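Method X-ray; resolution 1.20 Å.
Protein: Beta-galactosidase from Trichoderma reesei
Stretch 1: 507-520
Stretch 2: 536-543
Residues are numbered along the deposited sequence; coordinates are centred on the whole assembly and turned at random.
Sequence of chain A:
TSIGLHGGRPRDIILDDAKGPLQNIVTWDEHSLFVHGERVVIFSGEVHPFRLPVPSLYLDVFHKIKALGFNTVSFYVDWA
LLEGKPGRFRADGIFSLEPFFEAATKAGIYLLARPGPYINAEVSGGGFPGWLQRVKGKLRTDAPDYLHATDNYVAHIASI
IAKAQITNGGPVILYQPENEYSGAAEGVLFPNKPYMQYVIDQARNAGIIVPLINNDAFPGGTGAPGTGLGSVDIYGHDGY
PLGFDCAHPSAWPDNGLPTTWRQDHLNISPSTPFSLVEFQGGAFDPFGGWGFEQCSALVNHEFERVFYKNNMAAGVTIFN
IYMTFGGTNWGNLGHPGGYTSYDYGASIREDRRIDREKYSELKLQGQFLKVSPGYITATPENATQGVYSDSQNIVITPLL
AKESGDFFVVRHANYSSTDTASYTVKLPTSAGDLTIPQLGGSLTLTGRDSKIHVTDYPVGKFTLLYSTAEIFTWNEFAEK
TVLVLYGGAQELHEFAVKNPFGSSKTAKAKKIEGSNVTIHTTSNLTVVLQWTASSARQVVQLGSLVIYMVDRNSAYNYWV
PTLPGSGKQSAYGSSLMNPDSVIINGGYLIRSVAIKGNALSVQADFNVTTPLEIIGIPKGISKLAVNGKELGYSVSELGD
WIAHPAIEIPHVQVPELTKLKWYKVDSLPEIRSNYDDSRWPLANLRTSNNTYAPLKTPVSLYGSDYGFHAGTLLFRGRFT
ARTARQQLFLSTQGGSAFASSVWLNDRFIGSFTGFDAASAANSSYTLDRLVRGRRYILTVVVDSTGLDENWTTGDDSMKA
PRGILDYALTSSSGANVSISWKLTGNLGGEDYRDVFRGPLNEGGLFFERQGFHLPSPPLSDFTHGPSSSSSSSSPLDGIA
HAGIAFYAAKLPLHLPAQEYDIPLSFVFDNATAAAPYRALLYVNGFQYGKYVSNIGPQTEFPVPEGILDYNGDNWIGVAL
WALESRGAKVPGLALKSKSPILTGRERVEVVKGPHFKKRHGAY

Stretch 1, residues 507-520: AKAKKIEGSNVTIH
Stretch 2, residues 536-543: ARQVVQLG

Glu513 and Arg537 form a two-pronged salt bridge: Arg537 NE lies 2.9 Å from Glu513 OE1 and Arg537 NH2 3.0 Å from Glu513 OE2, the carboxylate meeting the guanidinium edge near its plane. Glu513 is m,t with chi3 4°; Arg537 is t,t,p with chi4 -173°. The strand ending at Glu513 and strand 538-542 run antiparallel (148°), their axes approaching to 4.6 Å. Lys510 N donates to Gln541 O (2.9 Å) and Gln541 N to Lys510 O (2.8 Å); Lys511 faces Val540 as a non-hydrogen-bonded pair, CA to CA 4.6 Å. A beta bulge then shifts the register by one: Ile512, at phi/psi -103/-45, and Glu513 both donate from N to Val539 O (2.8 and 3.1 Å), and Val539 N donates back to Glu513 O (2.9 Å). In the loop after Glu513, the amides of Asn516 and Val517 both reach Gln538 (m,m, chi3 -67°), whose OE1 accepts hydrogen bonds from Asn516 N at 2.8 Å and Val517 N at 3.1 Å. Gly514 (104/156) brings its CA to 3.3 Å from Gln538 OE1; an ideal CB would be 2.2 Å from that oxygen, a clash. One water joins Lys508 O, Gln541 O and Gly543 N; another joins Ser515 N to Gln538 NE2. Apolar packing completes the contact: Ala509 CB touches Leu542 CD2 (3.3 Å), Ile512 CB meets Val539 CG1 (4.0 Å), and Val540 receives Val517 CG1 on CG2 (3.9 Å) and Ile519 CD1 on CG1 (4.0 Å).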

# COMPACT_ATOMS: atom_id res chain seq x y z
N ALA A 507 -29.26 2.91 44.85
CA ALA A 507 -28.92 3.35 43.50
C ALA A 507 -29.61 2.53 42.41
O ALA A 507 -29.85 1.33 42.58
CB ALA A 507 -27.41 3.30 43.32
N LYS A 508 -29.94 3.15 41.27
CA LYS A 508 -30.53 2.40 40.18
C LYS A 508 -30.14 2.94 38.82
O LYS A 508 -29.65 4.06 38.73
CB LYS A 508 -32.05 2.49 40.19
CG LYS A 508 -32.46 3.92 40.54
CD LYS A 508 -33.92 3.93 40.99
CE LYS A 508 -34.43 5.34 41.23
NZ LYS A 508 -35.23 5.88 40.10
N ALA A 509 -30.41 2.11 37.81
CA ALA A 509 -30.09 2.54 36.47
C ALA A 509 -30.84 3.81 36.08
O ALA A 509 -31.98 4.01 36.50
CB ALA A 509 -30.45 1.39 35.52
N LYS A 510 -30.20 4.63 35.25
CA LYS A 510 -30.87 5.84 34.74
C LYS A 510 -30.80 5.85 33.22
O LYS A 510 -29.73 5.77 32.65
CB LYS A 510 -30.25 7.11 35.32
CG LYS A 510 -31.03 8.39 35.02
CD LYS A 510 -30.49 9.63 35.71
CE LYS A 510 -30.91 10.91 35.01
NZ LYS A 510 -32.35 10.89 34.62
N LYS A 511 -31.96 5.93 32.57
CA LYS A 511 -32.02 6.03 31.12
C LYS A 511 -31.77 7.47 30.74
O LYS A 511 -32.51 8.31 31.22
CB LYS A 511 -33.38 5.60 30.58
CG LYS A 511 -33.66 4.12 30.77
CD LYS A 511 -35.02 3.71 30.20
CE LYS A 511 -35.14 2.20 30.41
NZ LYS A 511 -36.40 1.62 29.91
N ILE A 512 -30.78 7.72 29.93
CA ILE A 512 -30.44 9.10 29.57
C ILE A 512 -30.93 9.45 28.18
O ILE A 512 -31.49 10.55 27.98
CB ILE A 512 -28.92 9.30 29.66
CG1 ILE A 512 -28.34 8.82 30.99
CG2 ILE A 512 -28.50 10.75 29.40
CD1 ILE A 512 -28.82 9.69 32.14
N GLU A 513 -30.72 8.54 27.23
CA GLU A 513 -31.19 8.72 25.88
C GLU A 513 -31.84 7.42 25.37
O GLU A 513 -31.34 6.33 25.66
CB GLU A 513 -30.06 9.00 24.86
CG GLU A 513 -29.24 10.23 25.13
CD GLU A 513 -28.19 10.48 24.05
OE1 GLU A 513 -28.07 9.77 23.01
OE2 GLU A 513 -27.42 11.45 24.24
N GLY A 514 -32.91 7.60 24.62
CA GLY A 514 -33.45 6.48 23.85
C GLY A 514 -34.71 5.90 24.48
O GLY A 514 -34.93 6.04 25.69
N SER A 515 -35.52 5.26 23.67
CA SER A 515 -36.73 4.68 24.26
C SER A 515 -36.81 3.21 23.95
O SER A 515 -37.89 2.61 24.08
CB SER A 515 -38.00 5.37 23.75
OG SER A 515 -37.95 5.50 22.36
N ASN A 516 -35.68 2.67 23.53
CA ASN A 516 -35.72 1.26 23.12
C ASN A 516 -35.11 0.39 24.17
O ASN A 516 -35.53 -0.73 24.43
CB ASN A 516 -34.99 1.23 21.77
CG ASN A 516 -34.88 -0.20 21.39
OD1 ASN A 516 -33.86 -0.80 21.70
ND2 ASN A 516 -35.97 -0.65 20.78
N VAL A 517 -34.09 0.79 24.85
CA VAL A 517 -33.39 -0.06 25.81
C VAL A 517 -34.31 -0.47 26.96
O VAL A 517 -35.10 0.31 27.51
CB VAL A 517 -32.10 0.68 26.27
CG1 VAL A 517 -32.42 2.05 26.84
CG2 VAL A 517 -31.36 -0.19 27.28
N THR A 518 -34.21 -1.74 27.36
CA THR A 518 -34.89 -2.19 28.57
C THR A 518 -33.87 -2.65 29.59
O THR A 518 -32.77 -3.13 29.24
CB THR A 518 -35.87 -3.34 28.33
OG1 THR A 518 -35.11 -4.43 27.86
CG2 THR A 518 -36.88 -3.01 27.22
N ILE A 519 -34.25 -2.59 30.86
CA ILE A 519 -33.30 -2.82 31.91
C ILE A 519 -33.97 -3.67 32.97
O ILE A 519 -35.04 -3.31 33.44
CB ILE A 519 -32.82 -1.49 32.57
CG1 ILE A 519 -32.23 -0.48 31.61
CG2 ILE A 519 -31.84 -1.86 33.67
CD1 ILE A 519 -32.21 0.93 32.10
N HIS A 520 -33.31 -4.73 33.36
CA HIS A 520 -33.84 -5.58 34.42
C HIS A 520 -32.73 -5.91 35.38
O HIS A 520 -31.62 -6.28 34.99
CB HIS A 520 -34.41 -6.84 33.79
CG HIS A 520 -35.63 -6.54 32.98
ND1 HIS A 520 -36.89 -6.46 33.53
CD2 HIS A 520 -35.79 -6.31 31.65
CE1 HIS A 520 -37.77 -6.19 32.58
NE2 HIS A 520 -37.12 -6.09 31.43
N ALA A 536 -30.89 5.57 16.22
CA ALA A 536 -31.10 6.34 17.45
C ALA A 536 -30.27 5.80 18.60
O ALA A 536 -30.50 4.69 19.07
CB ALA A 536 -32.57 6.29 17.82
N ARG A 537 -29.29 6.57 19.08
CA ARG A 537 -28.45 6.09 20.14
C ARG A 537 -29.23 5.89 21.44
O ARG A 537 -30.14 6.66 21.77
CB ARG A 537 -27.34 7.16 20.36
CG ARG A 537 -26.40 6.78 21.48
CD ARG A 537 -25.12 7.62 21.51
NE ARG A 537 -25.48 8.95 22.07
CZ ARG A 537 -24.59 9.95 22.08
NH1 ARG A 537 -23.36 9.80 21.58
NH2 ARG A 537 -24.90 11.13 22.59
N GLN A 538 -28.90 4.86 22.20
CA GLN A 538 -29.41 4.68 23.53
C GLN A 538 -28.27 4.95 24.53
O GLN A 538 -27.12 4.58 24.25
CB GLN A 538 -29.91 3.24 23.77
CG GLN A 538 -30.74 2.68 22.63
CD GLN A 538 -32.05 3.40 22.44
OE1 GLN A 538 -32.91 3.30 23.36
NE2 GLN A 538 -32.26 4.06 21.29
N VAL A 539 -28.57 5.57 25.65
CA VAL A 539 -27.52 5.84 26.63
C VAL A 539 -28.13 5.53 27.99
O VAL A 539 -29.21 6.02 28.31
CB VAL A 539 -27.01 7.29 26.61
CG1 VAL A 539 -25.89 7.52 27.65
CG2 VAL A 539 -26.49 7.69 25.23
N VAL A 540 -27.42 4.75 28.79
CA VAL A 540 -27.83 4.41 30.14
C VAL A 540 -26.66 4.65 31.10
O VAL A 540 -25.50 4.34 30.78
CB VAL A 540 -28.30 2.94 30.25
CG1 VAL A 540 -28.60 2.57 31.72
CG2 VAL A 540 -29.50 2.71 29.35
N GLN A 541 -26.97 5.20 32.26
CA GLN A 541 -25.99 5.41 33.32
C GLN A 541 -26.25 4.43 34.47
O GLN A 541 -27.38 4.33 34.96
CB GLN A 541 -26.07 6.84 33.85
CG GLN A 541 -25.06 7.01 34.99
CD GLN A 541 -25.01 8.43 35.47
OE1 GLN A 541 -25.85 9.22 35.02
NE2 GLN A 541 -24.07 8.76 36.37
N LEU A 542 -25.23 3.68 34.85
CA LEU A 542 -25.26 2.76 35.98
C LEU A 542 -24.20 3.18 36.98
O LEU A 542 -23.01 2.88 36.84
CB LEU A 542 -25.03 1.31 35.53
CG LEU A 542 -25.84 0.75 34.37
CD1 LEU A 542 -25.36 -0.65 34.03
CD2 LEU A 542 -27.32 0.77 34.68
N GLY A 543 -24.56 3.87 38.04
CA GLY A 543 -23.52 4.40 38.91
C GLY A 543 -22.70 5.39 38.11
O GLY A 543 -23.22 6.32 37.49
O HOH W 1 -27.28 5.02 38.11
O HOH W 2 -34.90 5.42 20.87